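Local coordinates for protein BauA (Acinetobacter baumannii, PDB 6HCP) that takes up iron across the outer membrane as a TonB-dependent receptor for ferric preacinetobactin, at residues A[532-537]-A[557-562]; A[144-149]-A[486-491]; A[109-114]-A[154-159]; A[104-109]-A[140-145]. One frame throughout, in Å; residues are numbered along the deposited sequence.

Interaction 1. Residues A[532-537]-A[557-562]. With C8E ((hydroxyethyloxy)tri(ethyloxy)octane), chain B; EDO (1,2-ethanediol), chain E; EDO (1,2-ethanediol), chain S.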
loop_
_atom_site.group_PDB
_atom_site.type_symbol
_atom_site.label_atom_id
_atom_site.label_comp_id
_atom_site.label_asym_id
_atom_site.label_seq_id
_atom_site.Cartn_x
_atom_site.Cartn_y
_atom_site.Cartn_z
ATOM N N GLU A 532 3.945 10.862 -40.908
ATOM C CA GLU A 532 4.856 9.850 -41.371
ATOM C C GLU A 532 6.256 10.458 -41.359
ATOM O O GLU A 532 6.470 11.554 -41.898
ATOM C CB GLU A 532 4.496 9.356 -42.776
ATOM C CG GLU A 532 5.529 8.406 -43.342
ATOM C CD GLU A 532 5.180 7.825 -44.706
ATOM O OE1 GLU A 532 4.230 7.028 -44.779
ATOM O OE2 GLU A 532 5.814 8.226 -45.681
ATOM N N ILE A 533 7.175 9.783 -40.660
ATOM C CA ILE A 533 8.535 10.282 -40.540
ATOM C C ILE A 533 9.467 9.143 -40.954
ATOM O O ILE A 533 9.484 8.114 -40.264
ATOM C CB ILE A 533 8.858 10.724 -39.105
ATOM C CG1 ILE A 533 7.930 11.828 -38.599
ATOM C CG2 ILE A 533 10.321 11.127 -38.993
ATOM C CD1 ILE A 533 7.930 11.984 -37.089
ATOM N N THR A 534 10.346 9.411 -41.923
ATOM C CA THR A 534 11.376 8.461 -42.314
ATOM C C THR A 534 12.726 8.940 -41.806
ATOM O O THR A 534 13.098 10.086 -42.006
ATOM C CB THR A 534 11.394 8.224 -43.834
ATOM O OG1 THR A 534 11.606 9.478 -44.482
ATOM C CG2 THR A 534 10.110 7.591 -44.318
ATOM N N LYS A 535 13.504 8.001 -41.251
ATOM C CA LYS A 535 14.827 8.315 -40.736
ATOM C C LYS A 535 15.831 7.348 -41.355
ATOM O O LYS A 535 15.717 6.128 -41.208
ATOM C CB LYS A 535 14.885 8.204 -39.209
ATOM C CG LYS A 535 16.241 8.543 -38.604
ATOM C CD LYS A 535 16.278 8.485 -37.053
ATOM C CE LYS A 535 17.382 9.301 -36.429
ATOM N NZ LYS A 535 18.735 8.778 -36.740
ATOM N N PRO A 536 16.885 7.867 -42.007
ATOM C CA PRO A 536 17.872 6.988 -42.630
ATOM C C PRO A 536 18.889 6.444 -41.615
ATOM O O PRO A 536 19.117 7.053 -40.568
ATOM C CB PRO A 536 18.569 7.873 -43.677
ATOM C CG PRO A 536 18.350 9.288 -43.193
ATOM C CD PRO A 536 17.077 9.281 -42.352
ATOM N N SER A 537 19.521 5.313 -41.969
ATOM C CA SER A 537 20.650 4.798 -41.241
ATOM C C SER A 537 21.658 4.236 -42.252
ATOM O O SER A 537 21.336 3.968 -43.402
ATOM C CB SER A 537 20.236 3.730 -40.227
ATOM O OG SER A 537 19.696 2.594 -40.901
ATOM N N GLU A 557 16.569 2.412 -43.383
ATOM C CA GLU A 557 15.462 3.283 -43.103
ATOM C C GLU A 557 14.594 2.719 -41.980
ATOM O O GLU A 557 14.245 1.532 -41.982
ATOM C CB GLU A 557 14.623 3.477 -44.358
ATOM C CG GLU A 557 13.498 4.483 -44.167
ATOM C CD GLU A 557 12.672 4.685 -45.426
ATOM O OE1 GLU A 557 11.723 3.881 -45.672
ATOM O OE2 GLU A 557 12.955 5.672 -46.119
ATOM N N GLN A 558 14.108 3.646 -41.148
ATOM C CA GLN A 558 12.997 3.416 -40.250
ATOM C C GLN A 558 11.889 4.403 -40.644
ATOM O O GLN A 558 12.167 5.566 -40.956
ATOM C CB GLN A 558 13.440 3.631 -38.806
ATOM C CG GLN A 558 12.303 3.451 -37.791
ATOM C CD GLN A 558 12.764 3.442 -36.350
ATOM O OE1 GLN A 558 13.904 3.109 -36.048
ATOM N NE2 GLN A 558 11.895 3.872 -35.447
ATOM N N ARG A 559 10.657 3.921 -40.647
ATOM C CA ARG A 559 9.499 4.721 -40.975
ATOM C C ARG A 559 8.487 4.632 -39.836
ATOM O O ARG A 559 7.964 3.562 -39.559
ATOM C CB ARG A 559 8.822 4.210 -42.252
ATOM C CG ARG A 559 7.661 5.079 -42.714
ATOM C CD ARG A 559 6.984 4.512 -43.961
ATOM N NE ARG A 559 6.376 3.212 -43.722
ATOM C CZ ARG A 559 6.291 2.238 -44.632
ATOM N NH1 ARG A 559 5.800 1.057 -44.305
ATOM N NH2 ARG A 559 6.673 2.456 -45.875
ATOM N N ASN A 560 8.235 5.776 -39.200
ATOM C CA ASN A 560 7.259 5.888 -38.127
ATOM C C ASN A 560 6.011 6.602 -38.654
ATOM O O ASN A 560 6.069 7.767 -39.046
ATOM C CB ASN A 560 7.821 6.653 -36.924
ATOM C CG ASN A 560 8.836 5.893 -36.109
ATOM O OD1 ASN A 560 9.399 4.898 -36.574
ATOM N ND2 ASN A 560 9.166 6.435 -34.937
ATOM N N ARG A 561 4.898 5.876 -38.654
ATOM C CA ARG A 561 3.615 6.421 -38.960
ATOM C C ARG A 561 2.811 6.464 -37.666
ATOM O O ARG A 561 2.789 5.492 -36.915
ATOM C CB ARG A 561 2.873 5.562 -39.987
ATOM C CG ARG A 561 3.455 5.606 -41.390
ATOM C CD ARG A 561 2.851 4.529 -42.296
ATOM N NE ARG A 561 3.245 4.766 -43.678
ATOM C CZ ARG A 561 3.148 3.886 -44.680
ATOM N NH1 ARG A 561 2.631 2.688 -44.479
ATOM N NH2 ARG A 561 3.541 4.233 -45.892
ATOM N N GLY A 562 2.099 7.565 -37.447
ATOM C CA GLY A 562 1.390 7.703 -36.208
ATOM C C GLY A 562 0.136 8.542 -36.335
ATOM O O GLY A 562 0.009 9.391 -37.224
HETATM C C1 C8E B . -1.471 4.551 -38.690
HETATM C C2 C8E B . -0.808 5.872 -39.028
HETATM C C3 C8E B . -1.495 6.616 -40.172
HETATM C C4 C8E B . -0.589 7.656 -40.825
HETATM C C5 C8E B . -0.519 7.430 -42.330
HETATM C C6 C8E B . 0.349 8.482 -43.004
HETATM C C7 C8E B . 0.048 9.890 -42.487
HETATM C C8 C8E B . 0.646 10.948 -43.408
HETATM O O9 C8E B . 0.092 12.216 -43.079
HETATM C C10 C8E B . 0.708 13.279 -43.817
HETATM C C11 C8E B . -0.166 13.733 -44.996
HETATM O O12 C8E B . 0.406 14.877 -45.659
HETATM C C13 C8E B . -0.534 15.663 -46.401
HETATM C C14 C8E B . 0.037 17.058 -46.618
HETATM O O15 C8E B . 1.432 17.109 -46.281
HETATM C C16 C8E B . 2.264 17.417 -47.408
HETATM C C17 C8E B . 3.156 18.625 -47.142
HETATM O O18 C8E B . 2.389 19.831 -46.998
HETATM C C19 C8E B . 2.304 20.585 -48.211
HETATM C C20 C8E B . 1.780 21.977 -47.906
HETATM O O21 C8E B . 2.031 22.187 -46.516
HETATM C C1 EDO E . 17.041 1.484 -39.101
HETATM O O1 EDO E . 17.318 2.532 -40.028
HETATM C C2 EDO E . 16.684 0.273 -39.948
HETATM O O2 EDO E . 17.886 -0.210 -40.552
HETATM C C1 EDO S . 8.179 12.386 -45.579
HETATM O O1 EDO S . 8.125 12.489 -47.004
HETATM C C2 EDO S . 7.375 11.177 -45.196
HETATM O O2 EDO S . 7.947 10.060 -45.882
HETATM O O HOH W 1 6.873 5.465 -47.301
#
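Consecutive antiparallel strands of a beta-barrel wall meet here, with Glu532 set against Arg561 and Ile533 against Asn560. Main-chain bonds tie the hydrogen-bonded pairs: Ile533 N to Asn560 O at 2.8 Å, with the reverse bond beside it, and Lys535 N to Gln558 O at 2.8 Å, likewise answered. On the face with Thr534, the side chains of Glu532 and Arg561 run side by side, pointing the same way, the planes of their end groups 28° apart. Glu532 has CG anti to its backbone N (chi1 174°), and its OE1 takes Arg561 NE at 2.7 Å and Arg561 NH2 at 3.1 Å. Both donors reach that one oxygen from the same face of the carboxylate, about 30° out of its plane, while the oxygen lies in the guanidinium plane. Side chains alternate between the two faces, as in a transmembrane barrel: Ile533, Lys535, Gln558 and Asn560 look inward to the plug, where Tyr109 packs. There Gln558 NE2 donates to Asn560 OD1 at 2.9 Å. Beside the salt bridge, Arg559 NE sits 3.4 Å above the centre of the Arg561 guanidinium, two like charges that Glu532 probably helps to offset. Thr534 CG2 meets Arg559 CG at 3.9 Å.

Interaction 2. Residues A[144-149]-A[486-491]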
loop_
_atom_site.group_PDB
_atom_site.type_symbol
_atom_site.label_atom_id
_atom_site.label_comp_id
_atom_site.label_asym_id
_atom_site.label_seq_id
_atom_site.Cartn_x
_atom_site.Cartn_y
_atom_site.Cartn_z
ATOM N N PRO A 144 10.673 16.379 -36.234
ATOM C CA PRO A 144 11.910 17.083 -36.556
ATOM C C PRO A 144 11.620 18.536 -36.938
ATOM O O PRO A 144 10.465 18.871 -37.288
ATOM C CB PRO A 144 12.459 16.309 -37.757
ATOM C CG PRO A 144 11.236 15.664 -38.373
ATOM C CD PRO A 144 10.358 15.311 -37.195
ATOM N N SER A 145 12.662 19.370 -36.896
ATOM C CA SER A 145 12.469 20.785 -37.068
ATOM C C SER A 145 13.730 21.488 -37.593
ATOM O O SER A 145 14.035 22.601 -37.134
ATOM C CB SER A 145 12.037 21.377 -35.738
ATOM O OG SER A 145 13.076 21.241 -34.781
ATOM N N ALA A 146 14.481 20.864 -38.517
ATOM C CA ALA A 146 15.805 21.446 -38.923
ATOM C C ALA A 146 15.640 22.861 -39.513
ATOM O O ALA A 146 16.439 23.757 -39.240
ATOM C CB ALA A 146 16.535 20.534 -39.889
ATOM N N LEU A 147 14.579 23.099 -40.278
ATOM C CA LEU A 147 14.388 24.462 -40.830
ATOM C C LEU A 147 14.348 25.474 -39.680
ATOM O O LEU A 147 14.964 26.543 -39.737
ATOM C CB LEU A 147 13.110 24.555 -41.676
ATOM C CG LEU A 147 12.709 25.993 -42.018
ATOM C CD1 LEU A 147 13.800 26.678 -42.844
ATOM C CD2 LEU A 147 11.362 26.063 -42.718
ATOM N N LEU A 148 13.595 25.131 -38.634
ATOM C CA LEU A 148 13.328 26.061 -37.514
ATOM C C LEU A 148 14.538 26.183 -36.592
ATOM O O LEU A 148 14.775 27.243 -36.028
ATOM C CB LEU A 148 12.127 25.548 -36.720
ATOM C CG LEU A 148 10.881 25.213 -37.527
ATOM C CD1 LEU A 148 9.766 24.721 -36.620
ATOM C CD2 LEU A 148 10.442 26.413 -38.349
ATOM N N ASN A 149 15.249 25.060 -36.375
ATOM C CA ASN A 149 16.142 24.927 -35.234
ATOM C C ASN A 149 17.575 24.557 -35.635
ATOM O O ASN A 149 18.454 24.557 -34.784
ATOM C CB ASN A 149 15.619 23.876 -34.248
ATOM C CG ASN A 149 14.551 24.434 -33.335
ATOM O OD1 ASN A 149 14.727 25.515 -32.792
ATOM N ND2 ASN A 149 13.421 23.753 -33.241
ATOM N N GLU A 486 12.195 18.536 -42.207
ATOM C CA GLU A 486 13.232 17.531 -42.094
ATOM C C GLU A 486 13.931 17.671 -40.743
ATOM O O GLU A 486 13.824 18.679 -40.083
ATOM C CB GLU A 486 14.220 17.671 -43.254
ATOM C CG GLU A 486 13.548 17.570 -44.613
ATOM C CD GLU A 486 14.484 17.675 -45.816
ATOM O OE1 GLU A 486 15.618 18.165 -45.652
ATOM O OE2 GLU A 486 14.069 17.213 -46.914
ATOM N N GLY A 487 14.663 16.618 -40.381
ATOM C CA GLY A 487 15.652 16.652 -39.338
ATOM C C GLY A 487 16.990 16.177 -39.865
ATOM O O GLY A 487 17.052 15.403 -40.843
ATOM N N LEU A 488 18.064 16.704 -39.275
ATOM C CA LEU A 488 19.403 16.390 -39.750
ATOM C C LEU A 488 20.185 15.659 -38.659
ATOM O O LEU A 488 20.108 15.986 -37.476
ATOM C CB LEU A 488 20.113 17.679 -40.167
ATOM C CG LEU A 488 19.534 18.398 -41.391
ATOM C CD1 LEU A 488 20.336 19.663 -41.687
ATOM C CD2 LEU A 488 19.499 17.494 -42.598
ATOM N N THR A 489 21.026 14.727 -39.109
ATOM C CA THR A 489 21.942 14.001 -38.256
ATOM C C THR A 489 23.281 13.928 -38.991
ATOM O O THR A 489 23.309 13.599 -40.183
ATOM C CB THR A 489 21.418 12.589 -37.952
ATOM O OG1 THR A 489 20.055 12.630 -37.501
ATOM C CG2 THR A 489 22.298 11.872 -36.948
ATOM N N LYS A 490 24.359 14.211 -38.266
ATOM C CA LYS A 490 25.732 14.149 -38.802
ATOM C C LYS A 490 25.916 12.815 -39.520
ATOM O O LYS A 490 25.517 11.750 -39.014
ATOM C CB LYS A 490 26.723 14.266 -37.635
ATOM C CG LYS A 490 28.190 14.148 -38.006
ATOM C CD LYS A 490 29.102 14.485 -36.853
ATOM C CE LYS A 490 28.857 13.631 -35.627
ATOM N NZ LYS A 490 29.435 12.286 -35.818
ATOM N N GLY A 491 26.545 12.855 -40.694
ATOM C CA GLY A 491 26.796 11.637 -41.437
ATOM C C GLY A 491 27.823 10.744 -40.754
ATOM O O GLY A 491 28.733 11.211 -40.096
HETATM O O HOH W 2 13.642 21.160 -42.672
#
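Pro144 lays its ring against the main chain of Gly487 where the plug of this TonB-dependent receptor meets the inner wall of the barrel. Followed atom by atom, the ring seats on the strand by carbon atoms alone. CB touches most closely, 3.4 Å from Gly487 N, with Gly487 CA just beyond. CG, the next atom round, is 4.1 Å from the same Gly487 N and also skirts the carbonyl carbon of Glu486. CD turns from the strand and meets Val157 O, within the plug, and Ile533 CD1 of another barrel strand. Because Gly487 carries no side chain, the ring can lie this close to its backbone.

Two residues on, the chain enters the short helix 146-149, and its first turn is pinned to the same strand. Ala146 N donates to Glu486 O at 2.8 Å in a nearly straight bond, 164° at the hydrogen. Its methyl follows the same carbonyl: Ala146 CB is 3.3 Å from Glu486 O, and it also rests 4.0 Å from Leu488 CG. The carboxylate of Glu486 takes no part here, being bonded to Tyr484 and Thr465 on the barrel. The carbonyls of Ala146 and Leu147 are drawn toward Arg443, the former weakly, which adds a second barrel strand to the helix's support. A water finally bridges the two backbones, accepting from Glu486 N at 3.0 Å and, weakly, from Leu147 N at 3.2 Å.

Interaction 3. Residues A[109-114]-A[154-159]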
loop_
_atom_site.group_PDB
_atom_site.type_symbol
_atom_site.label_atom_id
_atom_site.label_comp_id
_atom_site.label_asym_id
_atom_site.label_seq_id
_atom_site.Cartn_x
_atom_site.Cartn_y
_atom_site.Cartn_z
ATOM N N TYR A 109 10.878 8.283 -31.937
ATOM C CA TYR A 109 12.301 8.444 -32.172
ATOM C C TYR A 109 12.974 9.059 -30.941
ATOM O O TYR A 109 12.404 9.924 -30.287
ATOM C CB TYR A 109 12.561 9.375 -33.357
ATOM C CG TYR A 109 12.271 8.758 -34.699
ATOM C CD1 TYR A 109 13.009 7.693 -35.174
ATOM C CD2 TYR A 109 11.223 9.228 -35.471
ATOM C CE1 TYR A 109 12.747 7.138 -36.411
ATOM C CE2 TYR A 109 10.920 8.651 -36.690
ATOM C CZ TYR A 109 11.713 7.633 -37.178
ATOM O OH TYR A 109 11.476 7.120 -38.420
ATOM N N ALA A 110 14.228 8.678 -30.713
ATOM C CA ALA A 110 14.999 9.223 -29.602
ATOM C C ALA A 110 15.017 10.750 -29.703
ATOM O O ALA A 110 15.104 11.325 -30.788
ATOM C CB ALA A 110 16.398 8.651 -29.604
ATOM N N SER A 111 14.874 11.404 -28.548
ATOM C CA SER A 111 15.089 12.815 -28.403
ATOM C C SER A 111 16.126 13.034 -27.302
ATOM O O SER A 111 15.848 12.809 -26.122
ATOM C CB SER A 111 13.805 13.555 -28.103
ATOM O OG SER A 111 14.059 14.956 -27.949
ATOM N N SER A 112 17.349 13.383 -27.707
ATOM C CA SER A 112 18.497 13.385 -26.792
ATOM C C SER A 112 18.373 14.529 -25.787
ATOM O O SER A 112 18.043 15.683 -26.161
ATOM C CB SER A 112 19.802 13.481 -27.571
ATOM O OG SER A 112 20.916 13.643 -26.696
ATOM N N THR A 113 18.783 14.257 -24.547
ATOM C CA THR A 113 18.919 15.287 -23.541
ATOM C C THR A 113 19.881 16.373 -24.020
ATOM O O THR A 113 19.763 17.527 -23.627
ATOM C CB THR A 113 19.361 14.681 -22.205
ATOM O OG1 THR A 113 20.586 13.956 -22.385
ATOM C CG2 THR A 113 18.281 13.781 -21.649
ATOM N N ASN A 114 20.873 15.970 -24.813
ATOM C CA ASN A 114 21.897 16.892 -25.308
ATOM C C ASN A 114 21.300 17.973 -26.226
ATOM O O ASN A 114 21.991 18.941 -26.539
ATOM C CB ASN A 114 22.917 16.191 -26.206
ATOM C CG ASN A 114 23.901 15.283 -25.517
ATOM O OD1 ASN A 114 24.704 14.658 -26.207
ATOM N ND2 ASN A 114 23.758 15.073 -24.213
ATOM N N ALA A 154 23.449 16.355 -30.768
ATOM C CA ALA A 154 23.412 14.895 -30.875
ATOM C C ALA A 154 22.641 14.431 -32.122
ATOM O O ALA A 154 22.539 13.233 -32.384
ATOM C CB ALA A 154 22.822 14.269 -29.639
ATOM N N GLY A 155 22.112 15.370 -32.903
ATOM C CA GLY A 155 21.415 15.043 -34.163
ATOM C C GLY A 155 20.158 14.198 -33.981
ATOM O O GLY A 155 19.749 13.505 -34.904
ATOM N N SER A 156 19.484 14.295 -32.821
ATOM C CA SER A 156 18.247 13.544 -32.627
ATOM C C SER A 156 17.102 14.268 -33.343
ATOM O O SER A 156 17.177 15.484 -33.552
ATOM C CB SER A 156 17.955 13.287 -31.136
ATOM O OG SER A 156 17.643 14.489 -30.450
ATOM N N VAL A 157 16.046 13.532 -33.715
ATOM C CA VAL A 157 15.017 14.048 -34.623
ATOM C C VAL A 157 13.584 13.880 -34.094
ATOM O O VAL A 157 12.631 14.263 -34.776
ATOM C CB VAL A 157 15.150 13.384 -36.013
ATOM C CG1 VAL A 157 16.542 13.624 -36.595
ATOM C CG2 VAL A 157 14.825 11.892 -35.985
ATOM N N GLY A 158 13.393 13.349 -32.886
ATOM C CA GLY A 158 12.037 13.032 -32.437
ATOM C C GLY A 158 11.206 14.285 -32.142
ATOM O O GLY A 158 9.981 14.297 -32.286
ATOM N N GLY A 159 11.857 15.303 -31.580
ATOM C CA GLY A 159 11.181 16.576 -31.264
ATOM C C GLY A 159 12.132 17.527 -30.568
ATOM O O GLY A 159 13.227 17.156 -30.204
HETATM O O HOH W 3 16.352 10.660 -33.034
HETATM O O HOH W 4 15.012 15.343 -30.836
#
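An ST turn at Ser112, in the loop that leaves the plug strand 109-110, is met from across the contact by Ser156. Within the turn, Ser112 OG accepts from Asn114 N at 3.0 Å; at its start, Ser112 N donates to Ser156 OG at 3.0 Å and nearly straight, 170° at the hydrogen. Ser156 OG lies between its own backbone N and carbonyl carbon (chi1 68°), and that placement turns it to Ser112. The oxygen is gripped three ways, since it also bonds to Asp115 OD2 and receives a water at 2.8 Å. That water donates as well to Gly159 O at 2.6 Å and lies by Ser111 OG, so one solvent molecule joins both loops.

A second water lies further along, donating to Ala110 O at 2.7 Å and accepting from Val157 N; the direct bond from Gly158 N to Ala110 O is weak. Van der Waals contacts close the two ends. At one, Ala154 CB rests 3.6 Å from Ser112 OG and near the side chain of Asn114. At the other, Tyr109 CB packs on Gly158 CA and its ring meets Val157 CG2 obliquely, while its hydroxyl bonds to Ile533 O of the barrel. Gly158, lacking a side chain, allows the strand's carbonyls to come close. Loops joined by serine hydroxyls and waters, with a glycine giving room, belong here to the plug domain that fills the barrel of a TonB-dependent receptor.

Interaction 4. Residues A[104-109]-A[140-145]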
loop_
_atom_site.group_PDB
_atom_site.type_symbol
_atom_site.label_atom_id
_atom_site.label_comp_id
_atom_site.label_asym_id
_atom_site.label_seq_id
_atom_site.Cartn_x
_atom_site.Cartn_y
_atom_site.Cartn_z
ATOM N N TYR A 104 13.962 9.590 -23.189
ATOM C CA TYR A 104 12.622 9.659 -23.753
ATOM C C TYR A 104 12.670 9.702 -25.291
ATOM O O TYR A 104 13.670 10.035 -25.901
ATOM C CB TYR A 104 11.848 10.867 -23.214
ATOM C CG TYR A 104 12.575 12.183 -23.294
ATOM C CD1 TYR A 104 12.485 12.995 -24.413
ATOM C CD2 TYR A 104 13.314 12.656 -22.224
ATOM C CE1 TYR A 104 13.222 14.164 -24.521
ATOM C CE2 TYR A 104 14.017 13.848 -22.302
ATOM C CZ TYR A 104 13.979 14.606 -23.452
ATOM O OH TYR A 104 14.705 15.775 -23.527
ATOM N N TYR A 105 11.583 9.208 -25.876
ATOM C CA TYR A 105 11.301 9.222 -27.286
ATOM C C TYR A 105 10.136 10.183 -27.537
ATOM O O TYR A 105 9.203 10.259 -26.728
ATOM C CB TYR A 105 10.910 7.826 -27.769
ATOM C CG TYR A 105 11.977 6.774 -27.641
ATOM C CD1 TYR A 105 12.239 6.168 -26.424
ATOM C CD2 TYR A 105 12.582 6.246 -28.769
ATOM C CE1 TYR A 105 13.189 5.170 -26.304
ATOM C CE2 TYR A 105 13.594 5.305 -28.662
ATOM C CZ TYR A 105 13.855 4.721 -27.438
ATOM O OH TYR A 105 14.802 3.754 -27.355
ATOM N N ILE A 106 10.166 10.855 -28.690
ATOM C CA ILE A 106 9.062 11.670 -29.173
ATOM C C ILE A 106 8.702 11.172 -30.581
ATOM O O ILE A 106 9.591 10.997 -31.419
ATOM C CB ILE A 106 9.440 13.171 -29.157
ATOM C CG1 ILE A 106 9.934 13.620 -27.773
ATOM C CG2 ILE A 106 8.269 14.006 -29.633
ATOM C CD1 ILE A 106 10.424 15.044 -27.703
ATOM N N ARG A 107 7.413 10.884 -30.805
ATOM C CA ARG A 107 6.925 10.316 -32.056
ATOM C C ARG A 107 7.755 9.082 -32.438
ATOM O O ARG A 107 7.970 8.795 -33.627
ATOM C CB ARG A 107 6.941 11.366 -33.168
ATOM C CG ARG A 107 5.822 12.382 -33.015
ATOM C CD ARG A 107 5.582 13.235 -34.247
ATOM N NE ARG A 107 4.392 14.040 -34.066
ATOM C CZ ARG A 107 3.977 14.991 -34.893
ATOM N NH1 ARG A 107 4.771 15.434 -35.862
ATOM N NH2 ARG A 107 2.817 15.577 -34.649
ATOM N N GLY A 108 8.181 8.332 -31.416
ATOM C CA GLY A 108 8.803 7.040 -31.592
ATOM C C GLY A 108 10.266 7.098 -31.988
ATOM O O GLY A 108 10.849 6.054 -32.309
ATOM N N TYR A 109 10.878 8.283 -31.937
ATOM C CA TYR A 109 12.301 8.444 -32.172
ATOM C C TYR A 109 12.974 9.059 -30.941
ATOM O O TYR A 109 12.404 9.924 -30.287
ATOM C CB TYR A 109 12.561 9.375 -33.357
ATOM C CG TYR A 109 12.271 8.758 -34.699
ATOM C CD1 TYR A 109 13.009 7.693 -35.174
ATOM C CD2 TYR A 109 11.223 9.228 -35.471
ATOM C CE1 TYR A 109 12.747 7.138 -36.411
ATOM C CE2 TYR A 109 10.920 8.651 -36.690
ATOM C CZ TYR A 109 11.713 7.633 -37.178
ATOM O OH TYR A 109 11.476 7.120 -38.420
ATOM N N VAL A 140 7.389 21.685 -25.818
ATOM C CA VAL A 140 7.680 20.558 -26.689
ATOM C C VAL A 140 7.111 20.869 -28.068
ATOM O O VAL A 140 5.931 21.231 -28.215
ATOM C CB VAL A 140 7.105 19.226 -26.168
ATOM C CG1 VAL A 140 7.492 18.063 -27.082
ATOM C CG2 VAL A 140 7.534 18.935 -24.748
ATOM N N LEU A 141 7.943 20.649 -29.089
ATOM C CA LEU A 141 7.500 20.648 -30.480
ATOM C C LEU A 141 7.784 19.256 -31.038
ATOM O O LEU A 141 8.916 18.794 -30.970
ATOM C CB LEU A 141 8.251 21.720 -31.271
ATOM C CG LEU A 141 7.782 21.860 -32.727
ATOM C CD1 LEU A 141 7.939 23.287 -33.211
ATOM C CD2 LEU A 141 8.516 20.900 -33.639
ATOM N N LYS A 142 6.739 18.572 -31.490
ATOM C CA LYS A 142 6.845 17.180 -31.856
ATOM C C LYS A 142 7.294 17.053 -33.312
ATOM O O LYS A 142 6.872 17.803 -34.198
ATOM C CB LYS A 142 5.531 16.439 -31.601
ATOM C CG LYS A 142 5.136 16.434 -30.126
ATOM C CD LYS A 142 3.793 15.828 -29.852
ATOM C CE LYS A 142 3.190 16.330 -28.553
ATOM N NZ LYS A 142 2.006 15.533 -28.193
ATOM N N GLY A 143 8.175 16.077 -33.526
ATOM C CA GLY A 143 8.747 15.788 -34.844
ATOM C C GLY A 143 9.981 16.637 -35.112
ATOM O O GLY A 143 10.349 17.507 -34.324
ATOM N N PRO A 144 10.673 16.379 -36.234
ATOM C CA PRO A 144 11.910 17.083 -36.556
ATOM C C PRO A 144 11.620 18.536 -36.938
ATOM O O PRO A 144 10.465 18.871 -37.288
ATOM C CB PRO A 144 12.459 16.309 -37.757
ATOM C CG PRO A 144 11.236 15.664 -38.373
ATOM C CD PRO A 144 10.358 15.311 -37.195
ATOM N N SER A 145 12.662 19.370 -36.896
ATOM C CA SER A 145 12.469 20.785 -37.068
ATOM C C SER A 145 13.730 21.488 -37.593
ATOM O O SER A 145 14.035 22.601 -37.134
ATOM C CB SER A 145 12.037 21.377 -35.738
ATOM O OG SER A 145 13.076 21.241 -34.781
#
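With CG anti to the carbonyl carbon (chi1 -74°) and the chain extended from CG to NE, Arg107 is carried across Lys142 at about a right angle. Lys142 likewise holds CG anti to its carbonyl carbon (chi1 -62°), which brings CG up to Ile106. One face of the guanidinium meets a methylene: Lys142 CB sits above it, toward the rim, 3.6 Å from Arg107 NE. Lys142 O comes over a face too, 3.6 Å from Arg107 NH1, without a hydrogen bond. Further back, Arg107 CD passes 3.9 Å from Gly143 N, and Gly143, lacking a side chain, leaves room for Arg107 NH1.

Alongside, Ile106 packs with its two branches on different partners. Its CG2 lies 4.0 Å from Lys142 CG, while CD1 reaches Val140 CG1 at 4.3 Å. No hydrogen bond links the two segments; the polar ends find partners beyond them. Arg107 NH2 forms salt bridges with Glu564 and Glu514 of the barrel, whereas Lys142 NZ pairs with Asp88. Arg107 is the second residue of a type I' turn, closed by Tyr109 N bonding to Ile106 O at 3.0 Å. A tight hairpin of the plug thus packs on the plug strand 135-142 while its arginine reaches the barrel wall, a plug-to-barrel tie within the TonB-dependent receptor fold.

How the interactions relate
Read from the N terminus, the set illustrates how a plug is stitched first to itself and then to its barrel. Interaction 4 closes the first loop, from 104-109 to 140-145, and interaction 3 crosses it, starting at the shared Tyr109 and ending at 154-159. Interaction 2 begins where interaction 4 ends, sharing Pro144 and Ser145, crosses interaction 3, and spans more than 330 residues to reach the barrel. Interaction 1 follows in series, joining successive barrel strands. The contacts touch directly: Gly158 O lies 2.8 Å from Gly143 N, Asn560 ND2 is near Arg107 O, and Thr489 OG1 is 2.8 Å from Gly155 O.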